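Local coordinates for clavulanic acid biosynthesis oligopeptide binding protein 2 (Streptomyces clavuligerus, PDB 2WOL), which probably binds oligopeptides as an extracellular solute-binding protein, and belongs to the biosynthetic pathway of the beta-lactamase inhibitor clavulanic acid, at residues A[261-264]-A[268-271]; A[255-260]-A[277-282]; A[283-286]-A[291-294]; A[23-28]-A[533-538]; A[540-545]-A[549-554]. All blocks are in the same frame, centred on the assembly; numbering follows the deposited sequence. Where two conformers were deposited one is given.

Contact 1. Residues A[261-264]-A[268-271]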
# COMPACT_ATOMS: atom_id res chain seq x y z
N ASP A 261 -11.37 -6.62 -18.55
CA ASP A 261 -10.66 -7.89 -18.71
C ASP A 261 -10.80 -8.45 -20.12
O ASP A 261 -9.83 -8.94 -20.70
CB ASP A 261 -11.20 -8.94 -17.74
CG ASP A 261 -10.78 -8.70 -16.30
OD1 ASP A 261 -9.86 -7.89 -16.05
OD2 ASP A 261 -11.37 -9.36 -15.42
N ALA A 262 -12.02 -8.40 -20.66
CA ALA A 262 -12.28 -8.95 -21.99
C ALA A 262 -11.48 -8.22 -23.06
O ALA A 262 -10.89 -8.84 -23.93
CB ALA A 262 -13.77 -8.90 -22.32
N ARG A 263 -11.46 -6.89 -22.98
CA ARG A 263 -10.77 -6.08 -23.98
C ARG A 263 -9.25 -6.14 -23.82
O ARG A 263 -8.52 -6.09 -24.81
CB ARG A 263 -11.31 -4.65 -23.93
CG ARG A 263 -12.76 -4.58 -24.39
CD ARG A 263 -13.46 -3.29 -24.03
NE ARG A 263 -13.08 -2.16 -24.86
CZ ARG A 263 -13.64 -0.96 -24.80
NH1 ARG A 263 -14.63 -0.71 -23.95
NH2 ARG A 263 -13.21 0.01 -25.59
N LEU A 264 -8.79 -6.29 -22.58
CA LEU A 264 -7.37 -6.52 -22.31
C LEU A 264 -6.90 -7.84 -22.92
O LEU A 264 -5.89 -7.88 -23.65
CB LEU A 264 -7.12 -6.52 -20.79
CG LEU A 264 -5.73 -6.90 -20.28
CD1 LEU A 264 -4.72 -5.82 -20.65
CD2 LEU A 264 -5.77 -7.10 -18.78
N GLU A 268 -6.89 -5.15 -27.06
CA GLU A 268 -7.28 -3.76 -27.31
C GLU A 268 -6.56 -2.80 -26.37
O GLU A 268 -6.37 -1.61 -26.68
CB GLU A 268 -8.79 -3.59 -27.21
CG GLU A 268 -9.57 -4.32 -28.31
CD GLU A 268 -11.04 -4.51 -27.98
OE1 GLU A 268 -11.67 -3.58 -27.43
OE2 GLU A 268 -11.58 -5.59 -28.28
N PHE A 269 -6.17 -3.31 -25.21
CA PHE A 269 -5.32 -2.60 -24.27
C PHE A 269 -4.13 -3.48 -23.94
O PHE A 269 -4.23 -4.70 -24.00
CB PHE A 269 -6.10 -2.23 -23.01
CG PHE A 269 -7.34 -1.45 -23.28
CD1 PHE A 269 -8.59 -2.06 -23.23
CD2 PHE A 269 -7.27 -0.10 -23.64
CE1 PHE A 269 -9.74 -1.34 -23.51
CE2 PHE A 269 -8.42 0.62 -23.92
CZ PHE A 269 -9.66 0.00 -23.85
N ASP A 270 -3.01 -2.85 -23.61
CA ASP A 270 -1.79 -3.60 -23.36
C ASP A 270 -1.74 -4.17 -21.95
O ASP A 270 -1.44 -5.35 -21.77
CB ASP A 270 -0.57 -2.70 -23.60
CG ASP A 270 -0.50 -2.20 -25.04
OD1 ASP A 270 -0.92 -2.94 -25.96
OD2 ASP A 270 -0.00 -1.08 -25.25
N ILE A 271 -2.05 -3.32 -20.97
CA ILE A 271 -1.92 -3.62 -19.55
C ILE A 271 -3.00 -2.90 -18.76
O ILE A 271 -3.37 -1.76 -19.08
CB ILE A 271 -0.52 -3.17 -19.02
CG1 ILE A 271 0.62 -3.94 -19.71
CG2 ILE A 271 -0.42 -3.30 -17.48
CD1 ILE A 271 0.74 -5.42 -19.34
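Arg263 and Leu264 meet Glu268 and Phe269 where a beta-alpha-beta crossover turns from its helix, 257-265, toward strand 271-272 of the five-stranded mixed sheet. Backbone first: Glu268 N reaches back to Arg263 O at 2.9 Å, a 6→1 bond of the kind found in Schellman-type helix ends, although its N-H...O angle of 141° shows it bent. Arg263 then leans over what follows. Its chain bends at chi3 (76°), which brings the guanidinium back over Phe269, so that Phe269 CZ lies under one face, 4.0 Å from Arg263 NH2, with ring and guanidinium planes 46° apart. The Phe269 ring in turn offers its rim to the aliphatic root of the arginine, CE1 lying 3.7 Å from Arg263 CB. In one of two modelled conformers, Glu268 OE1 approaches the guanidinium edge and makes a long salt bridge of 3.3 Å to Arg263 NE. Strand 34-39 holds the far end: the Arg36 guanidinium binds Glu268 O, and the Arg36 backbone N-H binds the Asp270 carboxylate. On the buried side, Leu264 CD1 settles on bare backbone, 3.6 Å from Phe269 O and 3.5 Å from Asp270 O.

Contact 2. Residues A[255-260]-A[277-282]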
# COMPACT_ATOMS: atom_id res chain seq x y z
N LEU A 255 -14.05 1.83 -17.57
CA LEU A 255 -14.67 0.58 -18.01
C LEU A 255 -15.15 -0.28 -16.86
O LEU A 255 -14.51 -0.35 -15.81
CB LEU A 255 -13.70 -0.24 -18.86
CG LEU A 255 -13.19 0.38 -20.17
CD1 LEU A 255 -12.44 -0.67 -20.96
CD2 LEU A 255 -14.33 0.95 -20.98
N ASP A 256 -16.28 -0.96 -17.07
CA ASP A 256 -16.72 -2.03 -16.19
C ASP A 256 -15.57 -3.03 -16.07
O ASP A 256 -14.86 -3.26 -17.04
CB ASP A 256 -17.97 -2.70 -16.77
CG ASP A 256 -18.28 -4.02 -16.10
OD1 ASP A 256 -18.90 -4.00 -15.01
OD2 ASP A 256 -17.91 -5.07 -16.65
N VAL A 257 -15.40 -3.62 -14.89
CA VAL A 257 -14.25 -4.49 -14.64
C VAL A 257 -14.20 -5.72 -15.56
O VAL A 257 -13.11 -6.15 -15.95
CB VAL A 257 -14.11 -4.90 -13.15
CG1 VAL A 257 -13.64 -3.70 -12.32
CG2 VAL A 257 -15.41 -5.48 -12.60
N ASP A 258 -15.35 -6.29 -15.91
CA ASP A 258 -15.37 -7.45 -16.80
C ASP A 258 -15.16 -7.06 -18.25
O ASP A 258 -14.50 -7.78 -19.00
CB ASP A 258 -16.64 -8.27 -16.62
CG ASP A 258 -16.73 -8.90 -15.25
OD1 ASP A 258 -15.83 -9.69 -14.89
OD2 ASP A 258 -17.69 -8.59 -14.52
N VAL A 259 -15.72 -5.91 -18.64
CA VAL A 259 -15.45 -5.29 -19.94
C VAL A 259 -13.94 -5.07 -20.10
O VAL A 259 -13.35 -5.42 -21.13
CB VAL A 259 -16.22 -3.96 -20.09
CG1 VAL A 259 -15.71 -3.12 -21.25
CG2 VAL A 259 -17.71 -4.22 -20.25
N LEU A 260 -13.32 -4.51 -19.06
CA LEU A 260 -11.87 -4.28 -19.05
C LEU A 260 -11.08 -5.57 -19.32
O LEU A 260 -10.24 -5.60 -20.21
CB LEU A 260 -11.46 -3.67 -17.71
CG LEU A 260 -10.03 -3.14 -17.57
CD1 LEU A 260 -9.96 -2.14 -16.43
CD2 LEU A 260 -9.00 -4.26 -17.35
N GLY A 277 -6.36 -6.91 -10.68
CA GLY A 277 -6.32 -8.30 -11.11
C GLY A 277 -7.48 -8.66 -12.02
O GLY A 277 -8.39 -7.85 -12.24
N LEU A 278 -7.43 -9.87 -12.56
CA LEU A 278 -8.55 -10.41 -13.32
C LEU A 278 -9.73 -10.68 -12.40
O LEU A 278 -9.56 -11.16 -11.27
CB LEU A 278 -8.14 -11.70 -14.04
CG LEU A 278 -7.05 -11.62 -15.11
CD1 LEU A 278 -6.69 -13.01 -15.61
CD2 LEU A 278 -7.45 -10.72 -16.27
N GLN A 279 -10.93 -10.36 -12.88
CA GLN A 279 -12.16 -10.66 -12.17
C GLN A 279 -12.53 -12.12 -12.39
O GLN A 279 -11.88 -12.82 -13.17
CB GLN A 279 -13.29 -9.74 -12.64
CG GLN A 279 -13.01 -8.26 -12.43
CD GLN A 279 -12.96 -7.87 -10.96
OE1 GLN A 279 -13.80 -8.28 -10.16
NE2 GLN A 279 -11.98 -7.05 -10.60
N HIS A 280 -13.59 -12.58 -11.72
CA HIS A 280 -13.92 -14.01 -11.68
C HIS A 280 -14.00 -14.67 -13.06
O HIS A 280 -13.38 -15.72 -13.27
CB HIS A 280 -15.24 -14.22 -10.92
CG HIS A 280 -15.66 -15.65 -10.81
ND1 HIS A 280 -16.42 -16.28 -11.77
CD2 HIS A 280 -15.43 -16.58 -9.84
CE1 HIS A 280 -16.64 -17.53 -11.40
NE2 HIS A 280 -16.05 -17.74 -10.24
N ALA A 281 -14.73 -14.06 -13.99
CA ALA A 281 -14.91 -14.64 -15.32
C ALA A 281 -13.59 -14.83 -16.07
O ALA A 281 -13.34 -15.89 -16.63
CB ALA A 281 -15.88 -13.79 -16.14
N ALA A 282 -12.74 -13.80 -16.06
CA ALA A 282 -11.44 -13.88 -16.72
C ALA A 282 -10.46 -14.76 -15.96
O ALA A 282 -9.61 -15.40 -16.57
CB ALA A 282 -10.86 -12.49 -16.94
O HOH W 1 -13.60 -10.89 -16.02
O HOH W 2 -16.28 -11.67 -13.11
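Gln279 folds over Val257 and turns its root toward Asp258. The glutamine chain kinks at chi2 (-67°), and this lays CG and the flat amide across the valine: Gln279 CG sits 3.6 Å from Val257 CB, while Gln279 CD rests 3.8 Å from Val257 CG2. Asp258 comes in at about a right angle to the glutamine, its carboxylate plane steeply inclined (77°) to the amide, and brings OD1 to 3.4 Å from Gln279 CB. That oxygen does more than pack. Two waters donate to it: water 1, at 2.8 Å from Asp258 OD1, accepts from Ala282 N, and water 2, at 2.7 Å from the same oxygen, accepts from Ala281 N. The carboxylate is thus coupled through solvent to first-turn N-H groups of helix 280-288, where its charge would probably suit the positive end of the helix dipole. Gln279 occupies the N-cap position of that helix, and its own N-H goes to Asp261, a turn further along helix 257-265. The other helix start is capped directly, with Asp256 OD2 accepting from Val259 N at 3.1 Å and more weakly from Asp258 N. Two helix N-termini are therefore paired here, one with a classic aspartate N-cap, the other reached by a carboxylate through water.

Contact 3. Residues A[283-286]-A[291-294]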
# COMPACT_ATOMS: atom_id res chain seq x y z
N GLN A 283 -10.59 -14.79 -14.63
CA GLN A 283 -9.79 -15.69 -13.79
C GLN A 283 -9.95 -17.14 -14.25
O GLN A 283 -8.96 -17.82 -14.51
CB GLN A 283 -10.18 -15.53 -12.32
CG GLN A 283 -9.69 -16.63 -11.38
CD GLN A 283 -10.01 -16.34 -9.93
OE1 GLN A 283 -9.44 -15.43 -9.32
NE2 GLN A 283 -10.93 -17.11 -9.36
N ARG A 284 -11.19 -17.60 -14.36
CA ARG A 284 -11.45 -19.00 -14.74
C ARG A 284 -11.05 -19.28 -16.18
O ARG A 284 -10.60 -20.38 -16.50
CB ARG A 284 -12.93 -19.35 -14.55
CG ARG A 284 -13.52 -19.04 -13.17
CD ARG A 284 -12.80 -19.78 -12.05
NE ARG A 284 -13.32 -19.41 -10.73
CZ ARG A 284 -12.93 -18.35 -10.03
NH1 ARG A 284 -12.00 -17.53 -10.51
NH2 ARG A 284 -13.46 -18.10 -8.84
N ARG A 285 -11.20 -18.28 -17.04
CA ARG A 285 -10.84 -18.39 -18.45
C ARG A 285 -9.32 -18.49 -18.62
O ARG A 285 -8.83 -19.38 -19.32
CB ARG A 285 -11.40 -17.19 -19.21
CG ARG A 285 -11.14 -17.20 -20.70
CD ARG A 285 -11.52 -15.86 -21.29
NE ARG A 285 -11.08 -15.73 -22.68
CZ ARG A 285 -11.05 -14.59 -23.35
NH1 ARG A 285 -11.43 -13.45 -22.78
NH2 ARG A 285 -10.63 -14.59 -24.61
N ALA A 286 -8.59 -17.58 -17.97
CA ALA A 286 -7.13 -17.51 -18.13
C ALA A 286 -6.38 -18.67 -17.48
O ALA A 286 -5.40 -19.16 -18.04
CB ALA A 286 -6.61 -16.17 -17.61
N VAL A 291 -2.58 -21.50 -23.23
CA VAL A 291 -2.01 -20.30 -23.85
C VAL A 291 -2.19 -19.08 -22.93
O VAL A 291 -1.24 -18.34 -22.69
CB VAL A 291 -2.59 -20.03 -25.26
CG1 VAL A 291 -2.06 -18.72 -25.82
CG2 VAL A 291 -2.23 -21.18 -26.21
N LEU A 292 -3.40 -18.89 -22.41
CA LEU A 292 -3.68 -17.77 -21.51
C LEU A 292 -2.89 -17.83 -20.19
O LEU A 292 -2.45 -16.79 -19.68
CB LEU A 292 -5.18 -17.64 -21.24
CG LEU A 292 -6.07 -17.23 -22.43
CD1 LEU A 292 -7.51 -17.06 -21.98
CD2 LEU A 292 -5.57 -15.95 -23.12
N ARG A 293 -2.69 -19.03 -19.66
CA ARG A 293 -1.87 -19.24 -18.46
C ARG A 293 -0.46 -18.68 -18.64
O ARG A 293 0.13 -18.14 -17.70
CB ARG A 293 -1.76 -20.72 -18.12
CG ARG A 293 -2.95 -21.29 -17.38
CD ARG A 293 -2.66 -22.72 -16.94
NE ARG A 293 -1.74 -22.76 -15.81
CZ ARG A 293 -2.10 -22.61 -14.54
NH1 ARG A 293 -3.38 -22.41 -14.22
NH2 ARG A 293 -1.19 -22.66 -13.57
N SER A 294 0.08 -18.82 -19.85
CA SER A 294 1.43 -18.37 -20.16
C SER A 294 1.57 -16.84 -20.15
O SER A 294 2.68 -16.32 -20.14
CB SER A 294 1.90 -18.97 -21.49
OG SER A 294 1.30 -18.32 -22.59
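Leu292 packs against Arg285 and Ala286 where two successive helices, 280-288 and the short, weakly bonded 290-293, meet across a short turn. The leucine CB lies over the end of the first helix, 3.5 Å from Ala286 O and 4.2 Å from Ala286 CB, so the root of the side chain covers both the carbonyl and the methyl of this small residue. From there CG stands anti to the carbonyl carbon (chi1 -67°), and chi2 (-176°) sets CD1 anti to CA, which carries it to Arg285. CD1 comes to 3.8 Å from Arg285 O and at the same time to 3.9 Å from Arg285 CG, the two side chains passing at a slant. Arg285 runs extended from CG to NE, which leaves its aliphatic part alongside the methyl and places NE at 3.9 Å from Leu292 CD1. The other methyl, CD2, faces inward to the ring of Phe534 on strand 523-534, and Ile265 of helix 257-265 also packs on the leucine. Asp289 OD1 accepts from Leu292 N in the first turn of the second helix. Arg293 sends its guanidinium to Thr287 O and into a cation-pi contact with Trp17, while lower down its CG passes 3.3 Å from Ala286 O. At Ser294, OG donates to Val291 O at 2.5 Å.

Contact 4. Residues A[23-28]-A[533-538]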
# COMPACT_ATOMS: atom_id res chain seq x y z
N ALA A 23 11.10 -12.02 -11.69
CA ALA A 23 11.89 -11.97 -12.92
C ALA A 23 11.25 -11.05 -13.95
O ALA A 23 10.07 -10.69 -13.84
CB ALA A 23 12.10 -13.38 -13.49
N LEU A 24 12.04 -10.68 -14.96
CA LEU A 24 11.62 -9.76 -16.00
C LEU A 24 11.20 -10.51 -17.26
O LEU A 24 11.90 -11.42 -17.71
CB LEU A 24 12.77 -8.79 -16.32
CG LEU A 24 12.52 -7.62 -17.28
CD1 LEU A 24 11.84 -6.49 -16.55
CD2 LEU A 24 13.83 -7.13 -17.89
N VAL A 25 10.05 -10.14 -17.81
CA VAL A 25 9.52 -10.75 -19.03
C VAL A 25 9.81 -9.88 -20.24
O VAL A 25 9.60 -8.66 -20.21
CB VAL A 25 7.99 -11.00 -18.90
CG1 VAL A 25 7.36 -11.34 -20.25
CG2 VAL A 25 7.71 -12.08 -17.89
N ASN A 26 10.30 -10.51 -21.32
CA ASN A 26 10.45 -9.86 -22.62
C ASN A 26 11.34 -8.60 -22.56
O ASN A 26 10.90 -7.51 -22.93
CB ASN A 26 9.06 -9.53 -23.21
CG ASN A 26 9.09 -9.24 -24.70
OD1 ASN A 26 10.07 -9.52 -25.40
ND2 ASN A 26 8.00 -8.67 -25.21
N PRO A 27 12.61 -8.77 -22.11
CA PRO A 27 13.51 -7.62 -21.96
C PRO A 27 13.83 -6.94 -23.29
O PRO A 27 14.01 -7.61 -24.31
CB PRO A 27 14.78 -8.23 -21.36
CG PRO A 27 14.72 -9.67 -21.70
CD PRO A 27 13.26 -10.03 -21.73
N SER A 28 13.88 -5.61 -23.26
CA SER A 28 14.17 -4.81 -24.46
C SER A 28 14.53 -3.39 -24.08
O SER A 28 14.11 -2.88 -23.04
CB SER A 28 12.96 -4.79 -25.40
OG SER A 28 13.27 -4.12 -26.61
N HIS A 533 -2.56 -11.03 -12.60
CA HIS A 533 -2.32 -10.00 -13.61
C HIS A 533 -2.14 -10.65 -14.97
O HIS A 533 -1.47 -11.68 -15.08
CB HIS A 533 -1.06 -9.20 -13.30
CG HIS A 533 -1.09 -8.45 -12.00
ND1 HIS A 533 -2.14 -7.63 -11.63
CD2 HIS A 533 -0.17 -8.36 -11.02
CE1 HIS A 533 -1.87 -7.09 -10.46
NE2 HIS A 533 -0.68 -7.52 -10.06
N PHE A 534 -2.70 -10.02 -16.00
CA PHE A 534 -2.56 -10.49 -17.39
C PHE A 534 -1.65 -9.53 -18.16
O PHE A 534 -1.84 -8.31 -18.12
CB PHE A 534 -3.93 -10.58 -18.06
CG PHE A 534 -3.91 -11.24 -19.42
CD1 PHE A 534 -4.05 -12.62 -19.54
CD2 PHE A 534 -3.75 -10.48 -20.58
CE1 PHE A 534 -4.02 -13.24 -20.79
CE2 PHE A 534 -3.72 -11.10 -21.85
CZ PHE A 534 -3.86 -12.48 -21.94
N ARG A 535 -0.66 -10.07 -18.85
CA ARG A 535 0.28 -9.26 -19.64
C ARG A 535 0.23 -9.68 -21.09
O ARG A 535 0.44 -10.85 -21.43
CB ARG A 535 1.71 -9.40 -19.11
CG ARG A 535 2.11 -10.83 -18.75
CD ARG A 535 3.60 -11.02 -18.51
NE ARG A 535 3.77 -12.17 -17.63
CZ ARG A 535 3.78 -13.44 -18.03
NH1 ARG A 535 3.70 -13.74 -19.33
NH2 ARG A 535 3.87 -14.41 -17.13
N ASN A 536 -0.05 -8.73 -21.98
CA ASN A 536 0.01 -9.03 -23.40
C ASN A 536 1.45 -9.25 -23.86
O ASN A 536 2.36 -8.59 -23.35
CB ASN A 536 -0.73 -7.96 -24.20
CG ASN A 536 -2.22 -8.24 -24.28
OD1 ASN A 536 -2.63 -9.31 -24.72
ND2 ASN A 536 -3.02 -7.29 -23.81
N PRO A 537 1.66 -10.21 -24.78
CA PRO A 537 3.03 -10.65 -25.09
C PRO A 537 3.96 -9.64 -25.79
O PRO A 537 5.18 -9.82 -25.79
CB PRO A 537 2.81 -11.90 -25.95
CG PRO A 537 1.45 -11.71 -26.56
CD PRO A 537 0.65 -10.96 -25.54
N TRP A 538 3.37 -8.60 -26.38
CA TRP A 538 4.15 -7.56 -27.08
C TRP A 538 4.63 -6.43 -26.17
O TRP A 538 5.30 -5.51 -26.63
CB TRP A 538 3.36 -6.98 -28.25
CG TRP A 538 2.03 -6.44 -27.84
CD1 TRP A 538 1.75 -5.20 -27.34
CD2 TRP A 538 0.78 -7.14 -27.91
NE1 TRP A 538 0.40 -5.08 -27.10
CE2 TRP A 538 -0.22 -6.26 -27.43
CE3 TRP A 538 0.41 -8.43 -28.32
CZ2 TRP A 538 -1.56 -6.63 -27.36
CZ3 TRP A 538 -0.93 -8.79 -28.26
CH2 TRP A 538 -1.90 -7.89 -27.78
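Val25 reaches Arg535 because the arginine starts in an unusual rotamer, with CG between its backbone N and carbonyl carbon (chi1 42°), and then runs extended as far as NE. The valine chi1 of 167° leaves CG2 beside the backbone N, where it meets the arginine. That methyl stands over one face of the guanidinium, displaced toward the rim and 3.9 Å from Arg535 NE; CG1 is 4.2 Å from Arg535 CD, and the two side chains cross nearly at right angles. The methyl thus gives the charged group an apolar cover, while each guanidinium nitrogen has a polar partner: NE in a salt bridge to Asp297, NH1 to Ser294 O and NH2 to Gly16 O. These three partners probably fix the rotation of the plane that Val25 covers. One residue on, Asn26 brings its amide to Pro537. Its ND2 comes within 3.1 Å of Pro537 O at an angle too poor for a hydrogen bond, and donates to Val539 O instead. As for the setting, residues 23-28 lie in the loop before strand 34-39 and pair through their backbone with Val542 and Asn541, while residues 533-538 leave the end of strand 523-534, where Phe534 packs on helix 257-265.

Contact 5. Residues A[540-545]-A[549-554]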
# COMPACT_ATOMS: atom_id res chain seq x y z
N THR A 540 7.11 -5.12 -23.45
CA THR A 540 8.47 -5.46 -23.06
C THR A 540 8.76 -5.04 -21.62
O THR A 540 8.17 -4.08 -21.11
CB THR A 540 9.51 -4.83 -24.00
OG1 THR A 540 9.40 -3.40 -23.94
CG2 THR A 540 9.29 -5.29 -25.44
N ASN A 541 9.66 -5.77 -20.96
CA ASN A 541 10.10 -5.46 -19.60
C ASN A 541 8.98 -5.47 -18.57
O ASN A 541 8.87 -4.56 -17.74
CB ASN A 541 10.86 -4.13 -19.54
CG ASN A 541 11.91 -4.02 -20.62
OD1 ASN A 541 12.90 -4.74 -20.62
ND2 ASN A 541 11.69 -3.11 -21.56
N VAL A 542 8.16 -6.51 -18.62
CA VAL A 542 7.07 -6.68 -17.66
C VAL A 542 7.54 -7.44 -16.44
O VAL A 542 8.08 -8.55 -16.55
CB VAL A 542 5.86 -7.41 -18.29
CG1 VAL A 542 4.73 -7.52 -17.27
CG2 VAL A 542 5.37 -6.68 -19.52
N TYR A 543 7.34 -6.86 -15.26
CA TYR A 543 7.63 -7.56 -14.01
C TYR A 543 6.78 -6.98 -12.89
O TYR A 543 6.46 -5.79 -12.90
CB TYR A 543 9.13 -7.47 -13.65
CG TYR A 543 9.59 -6.12 -13.15
CD1 TYR A 543 9.69 -5.86 -11.78
CD2 TYR A 543 9.93 -5.10 -14.04
CE1 TYR A 543 10.11 -4.62 -11.31
CE2 TYR A 543 10.35 -3.85 -13.58
CZ TYR A 543 10.44 -3.62 -12.21
OH TYR A 543 10.86 -2.39 -11.74
N VAL A 544 6.42 -7.83 -11.94
CA VAL A 544 5.72 -7.39 -10.75
C VAL A 544 6.73 -6.70 -9.84
O VAL A 544 7.72 -7.30 -9.43
CB VAL A 544 5.05 -8.57 -10.00
CG1 VAL A 544 4.31 -8.08 -8.77
CG2 VAL A 544 4.09 -9.31 -10.93
N HIS A 545 6.49 -5.42 -9.55
CA HIS A 545 7.39 -4.72 -8.65
C HIS A 545 7.11 -5.16 -7.22
O HIS A 545 5.98 -5.04 -6.75
CB HIS A 545 7.29 -3.20 -8.77
CG HIS A 545 8.47 -2.51 -8.18
ND1 HIS A 545 8.73 -2.51 -6.83
CD2 HIS A 545 9.50 -1.85 -8.77
CE1 HIS A 545 9.86 -1.87 -6.60
NE2 HIS A 545 10.35 -1.46 -7.76
N GLY A 549 3.32 -4.89 -5.68
CA GLY A 549 2.45 -6.03 -6.01
C GLY A 549 1.76 -5.85 -7.35
O GLY A 549 0.84 -6.58 -7.69
N LEU A 550 2.24 -4.85 -8.10
CA LEU A 550 1.71 -4.47 -9.41
C LEU A 550 2.88 -4.39 -10.38
O LEU A 550 4.01 -4.15 -9.96
CB LEU A 550 1.06 -3.08 -9.34
CG LEU A 550 -0.14 -2.85 -8.41
CD1 LEU A 550 -0.50 -1.38 -8.34
CD2 LEU A 550 -1.33 -3.66 -8.85
N TYR A 551 2.61 -4.57 -11.67
CA TYR A 551 3.64 -4.38 -12.69
C TYR A 551 4.24 -2.98 -12.62
O TYR A 551 3.52 -2.01 -12.41
CB TYR A 551 3.04 -4.57 -14.08
CG TYR A 551 2.60 -5.97 -14.46
CD1 TYR A 551 1.46 -6.16 -15.24
CD2 TYR A 551 3.31 -7.09 -14.05
CE1 TYR A 551 1.05 -7.43 -15.62
CE2 TYR A 551 2.90 -8.37 -14.40
CZ TYR A 551 1.77 -8.53 -15.19
OH TYR A 551 1.35 -9.78 -15.58
N ASP A 552 5.55 -2.88 -12.83
CA ASP A 552 6.19 -1.57 -12.88
C ASP A 552 5.98 -0.96 -14.26
O ASP A 552 6.79 -1.14 -15.17
CB ASP A 552 7.67 -1.65 -12.53
CG ASP A 552 8.28 -0.29 -12.23
OD1 ASP A 552 7.52 0.67 -11.98
OD2 ASP A 552 9.52 -0.19 -12.23
N ILE A 553 4.87 -0.25 -14.41
CA ILE A 553 4.47 0.37 -15.66
C ILE A 553 5.59 1.16 -16.32
O ILE A 553 5.80 1.06 -17.53
CB ILE A 553 3.25 1.30 -15.44
CG1 ILE A 553 2.08 0.54 -14.80
CG2 ILE A 553 2.84 2.01 -16.74
CD1 ILE A 553 1.52 -0.62 -15.61
N GLN A 554 6.33 1.94 -15.53
CA GLN A 554 7.35 2.83 -16.07
C GLN A 554 8.47 2.10 -16.81
O GLN A 554 9.14 2.68 -17.66
CB GLN A 554 7.92 3.74 -14.97
CG GLN A 554 8.80 3.06 -13.94
CD GLN A 554 10.24 2.92 -14.39
OE1 GLN A 554 10.71 3.69 -15.23
NE2 GLN A 554 10.95 1.94 -13.83
O HOH W 3 6.96 -3.89 -15.80
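A short beta hairpin near the C-terminus brings Tyr543, Val544 and His545 against Gly549, Tyr551 and Asp552. Three backbone bonds tie it: Asp552 N to Tyr543 O at 3.0 Å, His545 N to Leu550 O at 2.8 Å, and Gly549 N to His545 O at 2.9 Å. Gly549 has positive phi (72°) as the chain leaves the turn. Between these bonds, Val544 and Tyr551 form an antiparallel non-hydrogen-bonded pair, and Tyr551 CA makes a C-H...O contact with Tyr543 O. Each strand is irregular beyond that: a G1 beta bulge at Asn541 and Val542 faces Val25 ahead of the first, and an inverse gamma turn is centred on Asp552 after the second. Val542 CG1 sits over the middle of the Tyr551 ring, 3.5 Å from its centroid, in a CH-pi contact; the ring's hydroxyl binds Asp297. The Tyr543 ring lies alongside Asp552, almost perpendicular to its carboxylate (85°). Tyr543 OH donates weakly to Asp552 OD2 at 2.6 Å, and Gln554 NE2 reaches the same oxygen at 3.0 Å, while Asp552 OD1 forms a salt bridge with Arg61 of helix 54-63. Water 3 takes the N-H of Tyr543 and donates to Asn541 O and to Asp552 O.

Along the chain, contact 1 lies between the two segments of contact 2, and contact 3 follows both. Contacts 1 and 2 share helix 257-265, their centres 10 Å apart, and Arg263 NH1 packs 3.4 Å from Leu255 CD2; contacts 2 and 3 share helix 280-288, with Leu278 packed on Ala286. Contact 4 ties these helices to the C-terminal chain. Its Asn536 ND2 and Trp538 NE1 bind Leu264 O and Asp270 OD1 of contact 1, and its Arg535 meets Ser294 of contact 3. Contacts 4 and 5, with centres about 8 Å apart, are joined by Asn541 ND2 to Ser28 O (2.8 Å). Ile271 of contact 1 also touches Tyr551 and Ile553 of contact 5.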